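Local coordinates for protein 2-polyprenyl-6-methoxyphenol hydroxylase-like FAD-dependent oxidoreductase (Streptomyces sp. NRRL 11266, PDB 6UI5) that binds flavin-adenine dinucleotide and is an FAD-dependent oxidoreductase related to the aromatic-ring hydroxylases, at residues Val216-Ala222 and His259-Tyr264. Sequence-based numbering, arbitrary orientation.
With FAD (flavin-adenine dinucleotide), chain C.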
ATOM      1  N   VAL A 216      30.130  18.248  20.778  1.00117.78           N
ATOM      2  CA  VAL A 216      30.016  17.713  19.428  1.00103.86           C
ATOM      3  C   VAL A 216      28.555  17.390  19.158  1.00106.33           C
ATOM      4  O   VAL A 216      27.838  16.919  20.049  1.00109.47           O
ATOM      5  CB  VAL A 216      30.907  16.465  19.254  1.00 88.91           C
ATOM      6  CG1 VAL A 216      30.515  15.646  17.993  1.00 69.23           C
ATOM      7  CG2 VAL A 216      32.390  16.867  19.224  1.00 83.65           C
ATOM      8  N   MET A 217      28.115  17.646  17.929  1.00105.40           N
ATOM      9  CA  MET A 217      26.783  17.273  17.472  1.00 99.25           C
ATOM     10  C   MET A 217      26.894  16.575  16.129  1.00 89.02           C
ATOM     11  O   MET A 217      27.691  16.974  15.273  1.00 80.46           O
ATOM     12  CB  MET A 217      25.872  18.498  17.361  1.00100.88           C
ATOM     13  CG  MET A 217      24.447  18.173  17.016  1.00104.86           C
ATOM     14  SD  MET A 217      23.335  19.596  17.075  1.00118.31           S
ATOM     15  CE  MET A 217      23.642  20.400  15.517  1.00118.71           C
ATOM     16  N   ARG A 218      26.115  15.509  15.960  1.00 92.69           N
ATOM     17  CA  ARG A 218      25.953  14.880  14.656  1.00 85.94           C
ATOM     18  C   ARG A 218      24.797  15.547  13.931  1.00 87.16           C
ATOM     19  O   ARG A 218      23.777  15.886  14.542  1.00 84.15           O
ATOM     20  CB  ARG A 218      25.706  13.379  14.781  1.00 75.50           C
ATOM     21  CG  ARG A 218      25.408  12.683  13.470  1.00 63.13           C
ATOM     22  CD  ARG A 218      25.734  11.229  13.609  1.00 63.14           C
ATOM     23  NE  ARG A 218      27.152  11.069  13.851  1.00 56.06           N
ATOM     24  CZ  ARG A 218      27.724   9.975  14.331  1.00 60.81           C
ATOM     25  NH1 ARG A 218      26.997   8.894  14.639  1.00 59.88           N
ATOM     26  NH2 ARG A 218      29.046   9.965  14.483  1.00 53.94           N
ATOM     27  N   VAL A 219      24.978  15.771  12.630  1.00 94.79           N
ATOM     28  CA  VAL A 219      24.047  16.566  11.837  1.00 96.90           C
ATOM     29  C   VAL A 219      23.720  15.815  10.555  1.00 93.08           C
ATOM     30  O   VAL A 219      24.607  15.229   9.924  1.00 93.24           O
ATOM     31  CB  VAL A 219      24.619  17.959  11.527  1.00105.38           C
ATOM     32  CG1 VAL A 219      24.963  18.647  12.821  1.00113.91           C
ATOM     33  CG2 VAL A 219      25.869  17.854  10.662  1.00108.67           C
ATOM     34  N   PHE A 220      22.442  15.806  10.186  1.00 87.50           N
ATOM     35  CA  PHE A 220      21.995  15.096   8.997  1.00 77.77           C
ATOM     36  C   PHE A 220      20.959  15.933   8.270  1.00 72.96           C
ATOM     37  O   PHE A 220      20.025  16.449   8.890  1.00 72.55           O
ATOM     38  CB  PHE A 220      21.407  13.727   9.349  1.00 75.53           C
ATOM     39  CG  PHE A 220      20.919  12.967   8.164  1.00 69.98           C
ATOM     40  CD1 PHE A 220      21.794  12.199   7.403  1.00 67.38           C
ATOM     41  CD2 PHE A 220      19.585  13.028   7.793  1.00 68.09           C
ATOM     42  CE1 PHE A 220      21.349  11.502   6.294  1.00 58.18           C
ATOM     43  CE2 PHE A 220      19.131  12.335   6.697  1.00 68.87           C
ATOM     44  CZ  PHE A 220      20.017  11.573   5.942  1.00 68.11           C
ATOM     45  N   SER A 221      21.123  16.060   6.961  1.00 71.27           N
ATOM     46  CA  SER A 221      20.157  16.757   6.127  1.00 75.36           C
ATOM     47  C   SER A 221      19.775  15.874   4.947  1.00 68.29           C
ATOM     48  O   SER A 221      20.601  15.131   4.411  1.00 79.61           O
ATOM     49  CB  SER A 221      20.724  18.082   5.603  1.00 71.27           C
ATOM     50  OG  SER A 221      21.828  17.813   4.753  1.00 63.85           O
ATOM     51  N   ALA A 222      18.526  15.994   4.521  1.00 66.59           N
ATOM     52  CA  ALA A 222      17.992  15.189   3.425  1.00 69.17           C
ATOM     53  C   ALA A 222      17.030  16.049   2.623  1.00 76.18           C
ATOM     54  O   ALA A 222      16.000  16.488   3.146  1.00 76.67           O
ATOM     55  CB  ALA A 222      17.282  13.944   3.947  1.00 56.43           C
ATOM     56  N   HIS A 259      34.633  18.172  12.425  1.00 98.50           N
ATOM     57  CA  HIS A 259      35.520  17.013  12.517  1.00 98.51           C
ATOM     58  C   HIS A 259      35.522  16.236  11.209  1.00 96.44           C
ATOM     59  O   HIS A 259      36.576  15.822  10.713  1.00101.60           O
ATOM     60  CB  HIS A 259      35.096  16.109  13.674  1.00 98.63           C
ATOM     61  CG  HIS A 259      34.891  16.840  14.960  1.00105.76           C
ATOM     62  ND1 HIS A 259      35.943  17.257  15.749  1.00108.14           N
ATOM     63  CD2 HIS A 259      33.763  17.253  15.585  1.00108.95           C
ATOM     64  CE1 HIS A 259      35.470  17.886  16.810  1.00111.54           C
ATOM     65  NE2 HIS A 259      34.150  17.895  16.736  1.00111.76           N
ATOM     66  N   TRP A 260      34.339  16.036  10.642  1.00 91.59           N
ATOM     67  CA  TRP A 260      34.148  15.385   9.356  1.00 78.68           C
ATOM     68  C   TRP A 260      32.709  15.655   8.928  1.00 73.26           C
ATOM     69  O   TRP A 260      31.792  15.472   9.715  1.00 89.03           O
ATOM     70  CB  TRP A 260      34.446  13.871   9.418  1.00 66.72           C
ATOM     71  CG  TRP A 260      33.433  13.060  10.202  1.00 82.73           C
ATOM     72  CD1 TRP A 260      33.430  12.841  11.548  1.00 90.84           C
ATOM     73  CD2 TRP A 260      32.270  12.377   9.682  1.00 84.94           C
ATOM     74  NE1 TRP A 260      32.351  12.066  11.900  1.00 94.99           N
ATOM     75  CE2 TRP A 260      31.622  11.767  10.778  1.00 94.01           C
ATOM     76  CE3 TRP A 260      31.721  12.217   8.401  1.00 89.85           C
ATOM     77  CZ2 TRP A 260      30.441  11.007  10.639  1.00 95.57           C
ATOM     78  CZ3 TRP A 260      30.523  11.449   8.260  1.00 90.88           C
ATOM     79  CH2 TRP A 260      29.911  10.864   9.377  1.00 90.52           C
ATOM     80  N   LEU A 261      32.529  16.115   7.699  1.00 68.49           N
ATOM     81  CA  LEU A 261      31.222  16.206   7.087  1.00 78.55           C
ATOM     82  C   LEU A 261      31.359  15.696   5.655  1.00 83.39           C
ATOM     83  O   LEU A 261      32.469  15.571   5.131  1.00 77.87           O
ATOM     84  CB  LEU A 261      30.666  17.636   7.143  1.00 93.40           C
ATOM     85  CG  LEU A 261      30.488  18.414   8.451  1.00104.03           C
ATOM     86  CD1 LEU A 261      29.677  19.697   8.117  1.00107.30           C
ATOM     87  CD2 LEU A 261      29.823  17.597   9.597  1.00101.32           C
ATOM     88  N   GLN A 262      30.229  15.318   5.048  1.00 88.46           N
ATOM     89  CA  GLN A 262      30.272  14.669   3.742  1.00 82.81           C
ATOM     90  C   GLN A 262      29.043  15.033   2.929  1.00 79.12           C
ATOM     91  O   GLN A 262      27.925  14.940   3.441  1.00 82.43           O
ATOM     92  CB  GLN A 262      30.344  13.136   3.860  1.00 79.56           C
ATOM     93  CG  GLN A 262      31.518  12.554   4.640  1.00 94.12           C
ATOM     94  CD  GLN A 262      32.439  11.713   3.788  1.00112.38           C
ATOM     95  OE1 GLN A 262      32.893  12.147   2.708  1.00120.85           O
ATOM     96  NE2 GLN A 262      32.743  10.496   4.269  1.00113.80           N
ATOM     97  N   HIS A 263      29.243  15.397   1.660  1.00 71.05           N
ATOM     98  CA  HIS A 263      28.152  15.344   0.695  1.00 65.52           C
ATOM     99  C   HIS A 263      27.719  13.895   0.469  1.00 71.14           C
ATOM    100  O   HIS A 263      28.552  12.982   0.404  1.00 72.96           O
ATOM    101  CB  HIS A 263      28.578  15.969  -0.623  1.00 62.21           C
ATOM    102  CG  HIS A 263      28.878  17.428  -0.502  1.00 76.97           C
ATOM    103  ND1 HIS A 263      27.954  18.327  -0.004  1.00 80.05           N
ATOM    104  CD2 HIS A 263      30.005  18.137  -0.762  1.00 71.39           C
ATOM    105  CE1 HIS A 263      28.502  19.529   0.030  1.00 78.35           C
ATOM    106  NE2 HIS A 263      29.740  19.441  -0.430  1.00 81.79           N
ATOM    107  N   TYR A 264      26.408  13.666   0.372  1.00 69.12           N
ATOM    108  CA  TYR A 264      25.891  12.353  -0.016  1.00 67.73           C
ATOM    109  C   TYR A 264      24.727  12.539  -0.982  1.00 67.21           C
ATOM    110  O   TYR A 264      23.955  13.495  -0.866  1.00 58.02           O
ATOM    111  CB  TYR A 264      25.460  11.530   1.206  1.00 65.82           C
ATOM    112  CG  TYR A 264      24.090  11.907   1.746  1.00 64.13           C
ATOM    113  CD1 TYR A 264      22.933  11.340   1.217  1.00 60.32           C
ATOM    114  CD2 TYR A 264      23.956  12.830   2.777  1.00 65.77           C
ATOM    115  CE1 TYR A 264      21.687  11.690   1.687  1.00 63.01           C
ATOM    116  CE2 TYR A 264      22.702  13.176   3.268  1.00 63.94           C
ATOM    117  CZ  TYR A 264      21.572  12.604   2.711  1.00 63.08           C
ATOM    118  OH  TYR A 264      20.308  12.933   3.166  1.00 64.44           O
TER
HETATM  119  PA  FAD C 601      30.500   0.560   3.756  1.00 59.68           P
HETATM  120  O1A FAD C 601      30.024   1.088   5.091  1.00 55.11           O
HETATM  121  O2A FAD C 601      30.320   1.653   2.716  1.00 57.52           O
HETATM  122  O5B FAD C 601      32.028  -0.072   3.874  1.00 62.68           O
HETATM  123  C5B FAD C 601      32.729  -0.450   2.700  1.00 71.08           C
HETATM  124  C4B FAD C 601      34.260  -0.431   3.016  1.00 77.94           C
HETATM  125  O4B FAD C 601      34.994  -0.909   2.041  1.00 73.70           O
HETATM  126  C3B FAD C 601      34.740   1.028   3.201  1.00 83.55           C
HETATM  127  O3B FAD C 601      35.620   1.063   4.239  1.00 79.98           O
HETATM  128  C2B FAD C 601      35.452   1.356   1.873  1.00 80.76           C
HETATM  129  O2B FAD C 601      36.341   2.523   2.111  1.00 89.81           O
HETATM  130  C1B FAD C 601      36.108   0.248   1.663  1.00 75.56           C
HETATM  131  N9A FAD C 601      36.479  -0.030   0.289  1.00 65.24           N
HETATM  132  C8A FAD C 601      35.780   0.286  -0.823  1.00 57.26           C
HETATM  133  N7A FAD C 601      36.441  -0.217  -1.887  1.00 60.20           N
HETATM  134  C5A FAD C 601      37.539  -0.863  -1.425  1.00 67.77           C
HETATM  135  C6A FAD C 601      38.559  -1.558  -2.062  1.00 69.97           C
HETATM  136  N6A FAD C 601      38.961  -1.919  -3.413  1.00 77.11           N
HETATM  137  N1A FAD C 601      39.552  -2.106  -1.355  1.00 62.51           N
HETATM  138  C2A FAD C 601      39.565  -1.999  -0.008  1.00 61.82           C
HETATM  139  N3A FAD C 601      38.555  -1.329   0.619  1.00 63.46           N
HETATM  140  C4A FAD C 601      37.550  -0.761  -0.084  1.00 61.36           C
HETATM  141  N1  FAD C 601      22.857   3.081   8.491  1.00127.45           N
HETATM  142  C2  FAD C 601      21.872   2.883   9.594  1.00130.83           C
HETATM  143  O2  FAD C 601      21.686   1.814  10.077  1.00127.15           O
HETATM  144  N3  FAD C 601      21.112   4.063  10.096  1.00133.20           N
HETATM  145  C4  FAD C 601      21.352   5.379   9.501  1.00128.31           C
HETATM  146  O4  FAD C 601      20.766   6.337   9.879  1.00133.82           O
HETATM  147  C4X FAD C 601      22.354   5.541   8.385  1.00114.62           C
HETATM  148  N5  FAD C 601      22.539   6.865   7.836  1.00108.58           N
HETATM  149  C5X FAD C 601      23.508   7.053   6.728  1.00112.73           C
HETATM  150  C6  FAD C 601      23.674   8.336   6.201  1.00109.90           C
HETATM  151  C7  FAD C 601      24.580   8.545   5.168  1.00113.14           C
HETATM  152  C7M FAD C 601      24.544  10.023   4.804  1.00115.16           C
HETATM  153  C8  FAD C 601      25.339   7.488   4.641  1.00117.89           C
HETATM  154  C8M FAD C 601      26.316   7.816   3.505  1.00117.06           C
HETATM  155  C9  FAD C 601      25.173   6.195   5.168  1.00121.32           C
HETATM  156  C9A FAD C 601      24.251   5.960   6.216  1.00117.47           C
HETATM  157  N10 FAD C 601      24.050   4.574   6.787  1.00103.20           N
HETATM  158  C10 FAD C 601      23.100   4.399   7.882  1.00114.38           C
HETATM  159  C1' FAD C 601      24.867   3.462   6.259  1.00 88.92           C
HETATM  160  C2' FAD C 601      24.172   2.214   5.685  1.00 86.31           C
HETATM  161  O2' FAD C 601      23.767   1.346   6.677  1.00 89.25           O
HETATM  162  C3' FAD C 601      25.166   1.390   4.869  1.00 88.27           C
HETATM  163  O3' FAD C 601      24.423   0.448   4.163  1.00 94.40           O
HETATM  164  C4' FAD C 601      26.206   0.595   5.685  1.00 81.21           C
HETATM  165  O4' FAD C 601      27.027   1.385   6.499  1.00 79.59           O
HETATM  166  C5' FAD C 601      27.093  -0.045   4.609  1.00 71.08           C
HETATM  167  O5' FAD C 601      27.830  -1.114   5.133  1.00 55.95           O
HETATM  168  P   FAD C 601      28.947  -1.894   4.198  1.00 60.77           P
HETATM  169  O1P FAD C 601      29.993  -2.506   5.099  1.00 48.53           O
HETATM  170  O2P FAD C 601      28.355  -2.898   3.227  1.00 64.51           O
HETATM  171  O3P FAD C 601      29.582  -0.712   3.232  1.00 77.94           O
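The flavin end of the FAD pocket rests against an antiparallel sheet, two of whose strands meet here as next-but-one neighbours. Strands 216-222 and 260-264 run parallel (3° between axes) 9.2 Å apart, too far for backbone pairing, so side chains bridge the gap. Y264 makes the largest contribution: its side chain reaches across, and its hydroxyl OH donates a short hydrogen bond to the backbone O of S221 (2.5 Å). The rings of F220 and Y264 lie nearly parallel but slid apart, with little overlap, touching at F220 CE1 and Y264 CE2 (3.7 Å). Both meet the flavin methyl C7M, which sits over one face of Y264 (CD2 to C7M 3.5 Å) and at the edge of F220 (CE1 to C7M 3.8 Å). Farther from the flavin, on the helix-facing side of the sheet, V219 CG2 packs on L261 CD2 (4.1 Å); on the flavin side R218 NH2 approaches the edge of the W260 ring at CZ2 (4.2 Å), while R218 NE forms a salt bridge with D183. At the far end V216 CG2 meets H259 NE2 (3.2 Å). Strand 176-185 runs between the two, pairing antiparallel with both, and helix 238-249 packs on V219 and L261 through L241.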